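PDB 5HIU: GTPase activator-like protein from Chaetomium thermophilum, which is the fungal TSC2, here its N-terminal helical part, and as a whole protein probably acts as a GTPase activator. Local coordinates for residues Asn44-Arg47 / Phe48-Val51; Glu72-Asp75 / Asn76-Gln79; Leu432-Glu435 / Asn436-His440. All coordinates share one frame; numbering follows the deposited sequence.

Contact 1 (Asn44-Arg47 / Phe48-Val51); sequences NKLR and FAVV
The guanidinium of R47 meets the ring of F48 with the two planes almost perpendicular, 82° apart. CD1 of F48 lies over one face of the guanidinium, offset toward its rim, while from the ring's side R47 reaches the edge: NH2 of R47 lies near the ring plane, 3.6 Å from CE1 of F48.

A second flat group holds the arginine in place. The carboxamide carbon of N44 sits at the guanidinium edge, and NH1 of R47 donates to OD1 of N44 over 3.0 Å. The donor stands above the carbonyl plane of the amide, yet OD1 stays close to the plane of the guanidinium. R47 gets there by leaving its backbone with CG opposite N (chi1 -171°) and then bending at chi3, which folds the charged end back over the preceding turn. ND2 of N44 is held by V40 O, so the amide is fixed at both ends.

Further round the helix L46 and V50 are buried, as suits branched aliphatics, both touching I61 of helix 59-65. CD2 of L46 is 4.3 Å from CB of A49, whose small methyl fits beside helix 22-33. V50 N donates a hydrogen bond to L46 O, 2.7 Å long. F48 and V51 lie on the exposed part of helix 36-52, a helix of an all-α fold that turns L46 to helices 22-33, 59-65 and 75-89.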
ATOM      1  N   ASN A  44      30.638   0.274 -26.718  1.00 70.81           N
ATOM      2  CA  ASN A  44      30.447   1.680 -26.394  1.00 72.28           C
ATOM      3  C   ASN A  44      30.140   2.503 -27.642  1.00 76.96           C
ATOM      4  O   ASN A  44      29.335   3.427 -27.601  1.00 76.20           O
ATOM      5  CB  ASN A  44      31.684   2.257 -25.683  1.00 72.74           C
ATOM      6  CG  ASN A  44      31.655   2.047 -24.185  1.00 69.62           C
ATOM      7  OD1 ASN A  44      31.120   2.865 -23.444  1.00 71.52           O
ATOM      8  ND2 ASN A  44      32.248   0.964 -23.729  1.00 71.81           N
ATOM      9  N   LYS A  45      30.801   2.174 -28.748  1.00 77.99           N
ATOM     10  CA  LYS A  45      30.598   2.900 -29.996  1.00 80.94           C
ATOM     11  C   LYS A  45      29.234   2.600 -30.597  1.00 84.42           C
ATOM     12  O   LYS A  45      28.480   3.512 -30.921  1.00 86.75           O
ATOM     13  CB  LYS A  45      31.679   2.539 -30.993  1.00 81.35           C
ATOM     14  CG  LYS A  45      33.019   3.140 -30.629  1.00 81.57           C
ATOM     15  CD  LYS A  45      34.120   2.567 -31.476  1.00 79.43           C
ATOM     16  CE  LYS A  45      35.432   3.285 -31.245  1.00 80.11           C
ATOM     17  NZ  LYS A  45      36.460   2.595 -32.069  1.00 83.08           N
ATOM     18  N   LEU A  46      28.922   1.317 -30.744  1.00 82.26           N
ATOM     19  CA  LEU A  46      27.572   0.896 -31.112  1.00 77.40           C
ATOM     20  C   LEU A  46      26.508   1.550 -30.251  1.00 74.40           C
ATOM     21  O   LEU A  46      25.478   1.977 -30.748  1.00 76.75           O
ATOM     22  CB  LEU A  46      27.431  -0.611 -30.974  1.00 72.76           C
ATOM     23  CG  LEU A  46      27.963  -1.332 -32.182  1.00 74.22           C
ATOM     24  CD1 LEU A  46      28.212  -2.796 -31.854  1.00 74.50           C
ATOM     25  CD2 LEU A  46      26.982  -1.164 -33.325  1.00 75.68           C
ATOM     26  N   ARG A  47      26.735   1.635 -28.957  1.00 70.62           N
ATOM     27  CA  ARG A  47      25.727   2.265 -28.140  1.00 73.55           C
ATOM     28  C   ARG A  47      25.464   3.658 -28.663  1.00 76.69           C
ATOM     29  O   ARG A  47      24.340   4.132 -28.609  1.00 85.93           O
ATOM     30  CB  ARG A  47      26.120   2.308 -26.679  1.00 71.41           C
ATOM     31  CG  ARG A  47      24.987   2.759 -25.805  1.00 70.24           C
ATOM     32  CD  ARG A  47      25.396   2.806 -24.353  1.00 73.81           C
ATOM     33  NE  ARG A  47      26.149   4.011 -24.005  1.00 80.27           N
ATOM     34  CZ  ARG A  47      27.478   4.097 -23.943  1.00 86.86           C
ATOM     35  NH1 ARG A  47      28.243   3.047 -24.209  1.00 93.66           N
ATOM     36  NH2 ARG A  47      28.049   5.244 -23.598  1.00 88.00           N
ATOM     37  N   PHE A  48      26.504   4.306 -29.172  1.00 81.89           N
ATOM     38  CA  PHE A  48      26.366   5.609 -29.824  1.00 87.55           C
ATOM     39  C   PHE A  48      25.677   5.482 -31.185  1.00 91.38           C
ATOM     40  O   PHE A  48      24.784   6.261 -31.506  1.00 98.90           O
ATOM     41  CB  PHE A  48      27.741   6.299 -29.959  1.00 88.83           C
ATOM     42  CG  PHE A  48      28.071   7.189 -28.804  1.00 88.31           C
ATOM     43  CD1 PHE A  48      28.199   6.663 -27.528  1.00 85.52           C
ATOM     44  CD2 PHE A  48      28.219   8.553 -28.980  1.00 93.17           C
ATOM     45  CE1 PHE A  48      28.474   7.477 -26.445  1.00 83.60           C
ATOM     46  CE2 PHE A  48      28.491   9.374 -27.902  1.00 95.72           C
ATOM     47  CZ  PHE A  48      28.612   8.836 -26.631  1.00 90.52           C
ATOM     48  N   ALA A  49      26.099   4.493 -31.970  1.00 89.73           N
ATOM     49  CA  ALA A  49      25.547   4.226 -33.302  1.00 92.90           C
ATOM     50  C   ALA A  49      24.054   3.949 -33.277  1.00 95.44           C
ATOM     51  O   ALA A  49      23.281   4.544 -34.031  1.00101.87           O
ATOM     52  CB  ALA A  49      26.259   3.039 -33.922  1.00 94.98           C
ATOM     53  N   VAL A  50      23.664   3.029 -32.406  1.00 91.71           N
ATOM     54  CA  VAL A  50      22.266   2.685 -32.212  1.00 86.39           C
ATOM     55  C   VAL A  50      21.491   3.951 -31.876  1.00 90.29           C
ATOM     56  O   VAL A  50      20.454   4.206 -32.482  1.00100.69           O
ATOM     57  CB  VAL A  50      22.103   1.598 -31.124  1.00 77.67           C
ATOM     58  CG1 VAL A  50      20.658   1.462 -30.674  1.00 74.25           C
ATOM     59  CG2 VAL A  50      22.639   0.261 -31.631  1.00 74.13           C
ATOM     60  N   VAL A  51      22.008   4.760 -30.953  1.00 88.47           N
ATOM     61  CA  VAL A  51      21.355   6.026 -30.591  1.00 91.18           C
ATOM     62  C   VAL A  51      21.094   6.871 -31.854  1.00 98.31           C
ATOM     63  O   VAL A  51      20.054   7.534 -31.973  1.00100.45           O
ATOM     64  CB  VAL A  51      22.183   6.829 -29.540  1.00 89.24           C
ATOM     65  CG1 VAL A  51      21.729   8.282 -29.440  1.00 92.08           C
ATOM     66  CG2 VAL A  51      22.098   6.178 -28.170  1.00 81.20           C
TER

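Contact 2 (Glu72-Asp75 / Asn76-Gln79); sequences ENPD and NARQ
P74 O is gripped by two backbone donors of the first helical turn: A77 N at 2.9 Å and R78 N at 3.1 Å. The first comes from above the carbonyl plane, the second closer to it. Proline costs nothing here, because the nitrogen before the first turn has no helical carbonyl to donate to, and its restricted phi suits the extended backbone; its CG also packs 4.2 Å from CB of A77.

R78 then reaches back over the start of the helix. Bent at chi3 (-42°), its chain brings NH1 to N73 O, 2.7 Å away and near the guanidinium plane, while CG of R78 rests against CB of N73. NH2 of R78 forms a salt bridge of 2.7 Å with OD1 of D75, meeting that oxygen from above the carboxylate plane; the carboxylate and guanidinium are turned 73° from each other.

P74 is thus the N-cap of helix 75-89, and D75 follows as its first residue, where a negative charge would probably be favoured by the helix dipole. Both charges have second partners, K113 for OD2 of D75 and D114 for NE of R78, so a small ionic network ties this helix start to the chain just before helix 115-126. ND2 of N73 is held by H70 O and D67 O. Q79 runs alongside D75, its NE2 3.6 Å from CB of D75.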
ATOM      1  N   GLU A  72      30.224 -13.374 -14.651  1.00 86.40           N
ATOM      2  CA  GLU A  72      31.638 -13.774 -14.667  1.00 86.74           C
ATOM      3  C   GLU A  72      32.539 -12.677 -15.249  1.00 84.91           C
ATOM      4  O   GLU A  72      33.737 -12.630 -14.947  1.00 90.83           O
ATOM      5  CB  GLU A  72      31.844 -15.086 -15.461  1.00 91.20           C
ATOM      6  CG  GLU A  72      32.181 -14.889 -16.945  1.00 94.79           C
ATOM      7  CD  GLU A  72      32.269 -16.184 -17.751  1.00101.72           C
ATOM      8  OE1 GLU A  72      31.477 -17.119 -17.507  1.00111.38           O
ATOM      9  OE2 GLU A  72      33.135 -16.265 -18.651  1.00 99.93           O
ATOM     10  N   ASN A  73      31.977 -11.828 -16.110  1.00 77.55           N
ATOM     11  CA  ASN A  73      32.727 -10.710 -16.691  1.00 72.40           C
ATOM     12  C   ASN A  73      32.983  -9.591 -15.680  1.00 66.72           C
ATOM     13  O   ASN A  73      32.231  -9.435 -14.722  1.00 59.94           O
ATOM     14  CB  ASN A  73      31.959 -10.096 -17.847  1.00 72.37           C
ATOM     15  CG  ASN A  73      31.614 -11.094 -18.926  1.00 76.92           C
ATOM     16  OD1 ASN A  73      32.493 -11.629 -19.611  1.00 76.69           O
ATOM     17  ND2 ASN A  73      30.316 -11.334 -19.106  1.00 80.14           N
ATOM     18  N   PRO A  74      34.029  -8.782 -15.922  1.00 62.55           N
ATOM     19  CA  PRO A  74      34.310  -7.617 -15.097  1.00 62.24           C
ATOM     20  C   PRO A  74      33.338  -6.452 -15.320  1.00 60.19           C
ATOM     21  O   PRO A  74      32.780  -6.277 -16.394  1.00 58.32           O
ATOM     22  CB  PRO A  74      35.720  -7.220 -15.541  1.00 63.24           C
ATOM     23  CG  PRO A  74      35.764  -7.635 -16.961  1.00 61.07           C
ATOM     24  CD  PRO A  74      34.995  -8.915 -17.024  1.00 61.12           C
ATOM     25  N   ASP A  75      33.173  -5.644 -14.293  1.00 62.86           N
ATOM     26  CA  ASP A  75      32.280  -4.505 -14.344  1.00 62.92           C
ATOM     27  C   ASP A  75      32.237  -3.791 -15.675  1.00 64.69           C
ATOM     28  O   ASP A  75      31.169  -3.698 -16.286  1.00 68.12           O
ATOM     29  CB  ASP A  75      32.671  -3.531 -13.257  1.00 63.83           C
ATOM     30  CG  ASP A  75      32.315  -4.048 -11.887  1.00 67.46           C
ATOM     31  OD1 ASP A  75      31.696  -5.140 -11.812  1.00 65.13           O
ATOM     32  OD2 ASP A  75      32.643  -3.370 -10.895  1.00 70.12           O
ATOM     33  N   ASN A  76      33.395  -3.312 -16.124  1.00 67.47           N
ATOM     34  CA  ASN A  76      33.495  -2.490 -17.330  1.00 65.62           C
ATOM     35  C   ASN A  76      32.830  -3.123 -18.529  1.00 67.93           C
ATOM     36  O   ASN A  76      32.298  -2.419 -19.384  1.00 73.76           O
ATOM     37  CB  ASN A  76      34.948  -2.202 -17.671  1.00 67.80           C
ATOM     38  CG  ASN A  76      35.710  -3.445 -18.081  1.00 69.87           C
ATOM     39  OD1 ASN A  76      35.407  -4.541 -17.625  1.00 73.18           O
ATOM     40  ND2 ASN A  76      36.697  -3.283 -18.949  1.00 69.71           N
ATOM     41  N   ALA A  77      32.858  -4.448 -18.593  1.00 67.60           N
ATOM     42  CA  ALA A  77      32.284  -5.167 -19.728  1.00 67.61           C
ATOM     43  C   ALA A  77      30.805  -5.463 -19.551  1.00 62.91           C
ATOM     44  O   ALA A  77      30.066  -5.517 -20.527  1.00 62.45           O
ATOM     45  CB  ALA A  77      33.050  -6.465 -19.985  1.00 69.94           C
ATOM     46  N   ARG A  78      30.371  -5.701 -18.322  1.00 62.16           N
ATOM     47  CA  ARG A  78      28.960  -5.953 -18.105  1.00 60.80           C
ATOM     48  C   ARG A  78      28.276  -4.633 -18.321  1.00 59.79           C
ATOM     49  O   ARG A  78      27.298  -4.551 -19.038  1.00 56.28           O
ATOM     50  CB  ARG A  78      28.676  -6.486 -16.695  1.00 62.25           C
ATOM     51  CG  ARG A  78      29.280  -7.849 -16.402  1.00 63.43           C
ATOM     52  CD  ARG A  78      28.711  -8.482 -15.148  1.00 61.89           C
ATOM     53  NE  ARG A  78      28.564  -7.530 -14.050  1.00 60.27           N
ATOM     54  CZ  ARG A  78      29.547  -7.078 -13.280  1.00 62.93           C
ATOM     55  NH1 ARG A  78      30.807  -7.452 -13.485  1.00 67.66           N
ATOM     56  NH2 ARG A  78      29.268  -6.209 -12.310  1.00 63.91           N
ATOM     57  N   GLN A  79      28.830  -3.599 -17.708  1.00 60.71           N
ATOM     58  CA  GLN A  79      28.236  -2.284 -17.745  1.00 59.95           C
ATOM     59  C   GLN A  79      28.081  -1.762 -19.156  1.00 57.90           C
ATOM     60  O   GLN A  79      26.981  -1.390 -19.552  1.00 57.66           O
ATOM     61  CB  GLN A  79      29.026  -1.304 -16.860  1.00 63.40           C
ATOM     62  CG  GLN A  79      28.630  -1.477 -15.397  1.00 65.99           C
ATOM     63  CD  GLN A  79      29.500  -0.740 -14.405  1.00 68.75           C
ATOM     64  OE1 GLN A  79      29.885   0.409 -14.617  1.00 73.87           O
ATOM     65  NE2 GLN A  79      29.789  -1.393 -13.294  1.00 69.68           N
TER

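Contact 3 (Leu432-Glu435 / Asn436-His440)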
ATOM      1  N   LEU A 432     -22.408  18.277  25.363  1.00 93.98           N
ATOM      2  CA  LEU A 432     -22.944  19.467  24.710  1.00 96.26           C
ATOM      3  C   LEU A 432     -23.907  19.087  23.588  1.00 92.18           C
ATOM      4  O   LEU A 432     -24.995  19.656  23.479  1.00 93.66           O
ATOM      5  CB  LEU A 432     -21.831  20.382  24.176  1.00 95.65           C
ATOM      6  CG  LEU A 432     -22.309  21.763  23.689  1.00 97.52           C
ATOM      7  CD1 LEU A 432     -22.888  22.600  24.818  1.00101.71           C
ATOM      8  CD2 LEU A 432     -21.195  22.533  23.003  1.00 99.16           C
ATOM      9  N   ARG A 433     -23.508  18.116  22.774  1.00 86.63           N
ATOM     10  CA  ARG A 433     -24.328  17.674  21.645  1.00 84.06           C
ATOM     11  C   ARG A 433     -25.637  17.004  22.080  1.00 83.73           C
ATOM     12  O   ARG A 433     -26.692  17.325  21.551  1.00 83.44           O
ATOM     13  CB  ARG A 433     -23.539  16.715  20.760  1.00 78.66           C
ATOM     14  CG  ARG A 433     -24.281  16.234  19.526  1.00 79.17           C
ATOM     15  CD  ARG A 433     -24.782  17.380  18.656  1.00 82.00           C
ATOM     16  NE  ARG A 433     -25.425  16.873  17.443  1.00 84.22           N
ATOM     17  CZ  ARG A 433     -26.143  17.606  16.593  1.00 85.57           C
ATOM     18  NH1 ARG A 433     -26.320  18.905  16.799  1.00 90.64           N
ATOM     19  NH2 ARG A 433     -26.686  17.033  15.525  1.00 83.67           N
ATOM     20  N   VAL A 434     -25.554  16.070  23.028  1.00 81.90           N
ATOM     21  CA  VAL A 434     -26.726  15.366  23.530  1.00 80.10           C
ATOM     22  C   VAL A 434     -27.660  16.354  24.206  1.00 82.66           C
ATOM     23  O   VAL A 434     -28.886  16.259  24.121  1.00 80.82           O
ATOM     24  CB  VAL A 434     -26.332  14.288  24.549  1.00 81.23           C
ATOM     25  CG1 VAL A 434     -27.561  13.764  25.291  1.00 82.65           C
ATOM     26  CG2 VAL A 434     -25.603  13.150  23.854  1.00 77.46           C
ATOM     27  N   GLU A 435     -27.042  17.294  24.895  1.00 84.92           N
ATOM     28  CA  GLU A 435     -27.731  18.407  25.500  1.00 87.77           C
ATOM     29  C   GLU A 435     -28.482  19.223  24.458  1.00 87.19           C
ATOM     30  O   GLU A 435     -29.643  19.560  24.650  1.00 90.26           O
ATOM     31  CB  GLU A 435     -26.692  19.257  26.202  1.00 91.76           C
ATOM     32  CG  GLU A 435     -27.197  20.453  26.951  1.00 96.91           C
ATOM     33  CD  GLU A 435     -26.103  21.046  27.811  1.00100.23           C
ATOM     34  OE1 GLU A 435     -25.603  20.331  28.706  1.00102.15           O
ATOM     35  OE2 GLU A 435     -25.736  22.214  27.580  1.00102.91           O
ATOM     36  N   ASN A 436     -27.818  19.525  23.353  1.00 88.21           N
ATOM     37  CA  ASN A 436     -28.439  20.276  22.261  1.00 89.96           C
ATOM     38  C   ASN A 436     -29.570  19.536  21.584  1.00 87.38           C
ATOM     39  O   ASN A 436     -30.539  20.158  21.155  1.00 92.31           O
ATOM     40  CB  ASN A 436     -27.413  20.644  21.180  1.00 90.86           C
ATOM     41  CG  ASN A 436     -26.588  21.862  21.533  1.00 95.43           C
ATOM     42  OD1 ASN A 436     -25.365  21.846  21.399  1.00 98.53           O
ATOM     43  ND2 ASN A 436     -27.247  22.931  21.963  1.00 99.91           N
ATOM     44  N   LEU A 437     -29.427  18.220  21.448  1.00 82.69           N
ATOM     45  CA  LEU A 437     -30.430  17.417  20.766  1.00 81.31           C
ATOM     46  C   LEU A 437     -31.733  17.446  21.542  1.00 84.73           C
ATOM     47  O   LEU A 437     -32.802  17.606  20.961  1.00 88.79           O
ATOM     48  CB  LEU A 437     -29.958  15.986  20.600  1.00 78.52           C
ATOM     49  CG  LEU A 437     -28.928  15.798  19.485  1.00 77.38           C
ATOM     50  CD1 LEU A 437     -28.213  14.482  19.699  1.00 78.30           C
ATOM     51  CD2 LEU A 437     -29.541  15.815  18.093  1.00 76.97           C
ATOM     52  N   ILE A 438     -31.631  17.323  22.857  1.00 83.97           N
ATOM     53  CA  ILE A 438     -32.784  17.415  23.715  1.00 85.45           C
ATOM     54  C   ILE A 438     -33.429  18.775  23.542  1.00 88.62           C
ATOM     55  O   ILE A 438     -34.631  18.880  23.323  1.00 89.80           O
ATOM     56  CB  ILE A 438     -32.404  17.257  25.197  1.00 88.67           C
ATOM     57  CG1 ILE A 438     -31.875  15.845  25.453  1.00 88.19           C
ATOM     58  CG2 ILE A 438     -33.605  17.549  26.103  1.00 88.96           C
ATOM     59  CD1 ILE A 438     -31.107  15.716  26.746  1.00 90.24           C
ATOM     60  N   VAL A 439     -32.621  19.818  23.646  1.00 89.89           N
ATOM     61  CA  VAL A 439     -33.156  21.158  23.635  1.00 92.81           C
ATOM     62  C   VAL A 439     -33.837  21.422  22.314  1.00 93.46           C
ATOM     63  O   VAL A 439     -34.964  21.893  22.289  1.00 99.34           O
ATOM     64  CB  VAL A 439     -32.073  22.215  23.925  1.00 94.41           C
ATOM     65  CG1 VAL A 439     -32.562  23.628  23.613  1.00 98.08           C
ATOM     66  CG2 VAL A 439     -31.681  22.134  25.384  1.00 96.64           C
ATOM     67  N   HIS A 440     -33.187  21.100  21.214  1.00 91.96           N
ATOM     68  CA  HIS A 440     -33.736  21.493  19.927  1.00 97.72           C
ATOM     69  C   HIS A 440     -34.892  20.640  19.407  1.00102.28           C
ATOM     70  O   HIS A 440     -35.828  21.188  18.821  1.00102.68           O
ATOM     71  CB  HIS A 440     -32.613  21.672  18.925  1.00 95.44           C
ATOM     72  CG  HIS A 440     -31.735  22.823  19.289  1.00 97.12           C
ATOM     73  ND1 HIS A 440     -30.411  22.678  19.643  1.00 95.11           N
ATOM     74  CD2 HIS A 440     -32.031  24.134  19.457  1.00 98.86           C
ATOM     75  CE1 HIS A 440     -29.915  23.862  19.957  1.00 97.55           C
ATOM     76  NE2 HIS A 440     -30.877  24.762  19.852  1.00 99.83           N
TER
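Helix 423-441, close to the C-terminal end of the modelled chain, carries this contact along two of its turns, where three side chains meet the one four places on. R433 and L437 form one such pair. CD2 of L437 lies over one face of the R433 guanidinium, offset toward the rim and 4.0 Å from NH2 of R433. The arginine turns its charged end that way by a bend at chi2 (56°), after which the chain runs straight. Its NE is hydrogen-bonded to F366 O, so an N-H is bonded while one face takes the aliphatic branch. A flat cation suits the place, since it can donate through NE and still take an aliphatic branch over its face.

Further round, V434 and I438 meet through their branches, CG1 of V434 lying 4.3 Å from CD1 of I438. Both also touch L455 of helix 448-459, and the branched, purely apolar side chains fit an interface between two helices. I438 reaches C451 and M452 there as well.

On a more exposed side L432 and N436 run side by side and point the same way, with CG of L432 3.8 Å from OD1 of N436. That oxygen comes within 3.0 Å of L432 O, two acceptors that do not bond.

Regular backbone bonds hold the turns together: N436 N to L432 O at 2.8 Å, L437 N to R433 O at 2.9 Å, and longer ones from I438 and V439. The i to i+4 ladder and the apolar side chains turned to helix 448-459 are those of an α-helix packed in an all-helical fold.

In the fold
The three contacts follow one another along the chain, all in the DUF3384 region. Contacts 1 and 2 are neighbours: their centres are about 18 Å apart and their nearest atoms about 6 Å, without touching. Their link runs through helix 75-89, which contact 2 starts and against which N44, L46, R47 and V51 of contact 1 pack. Contact 3 belongs to the far end of the elongated chain, which has helices and no strands, its centre about 78 Å from that of contact 1 and about 77 Å from that of contact 2, on the opposite side of the chain's centre. Contacts 1 and 3 share helix-on-helix packing, whereas contact 2 is a helix start.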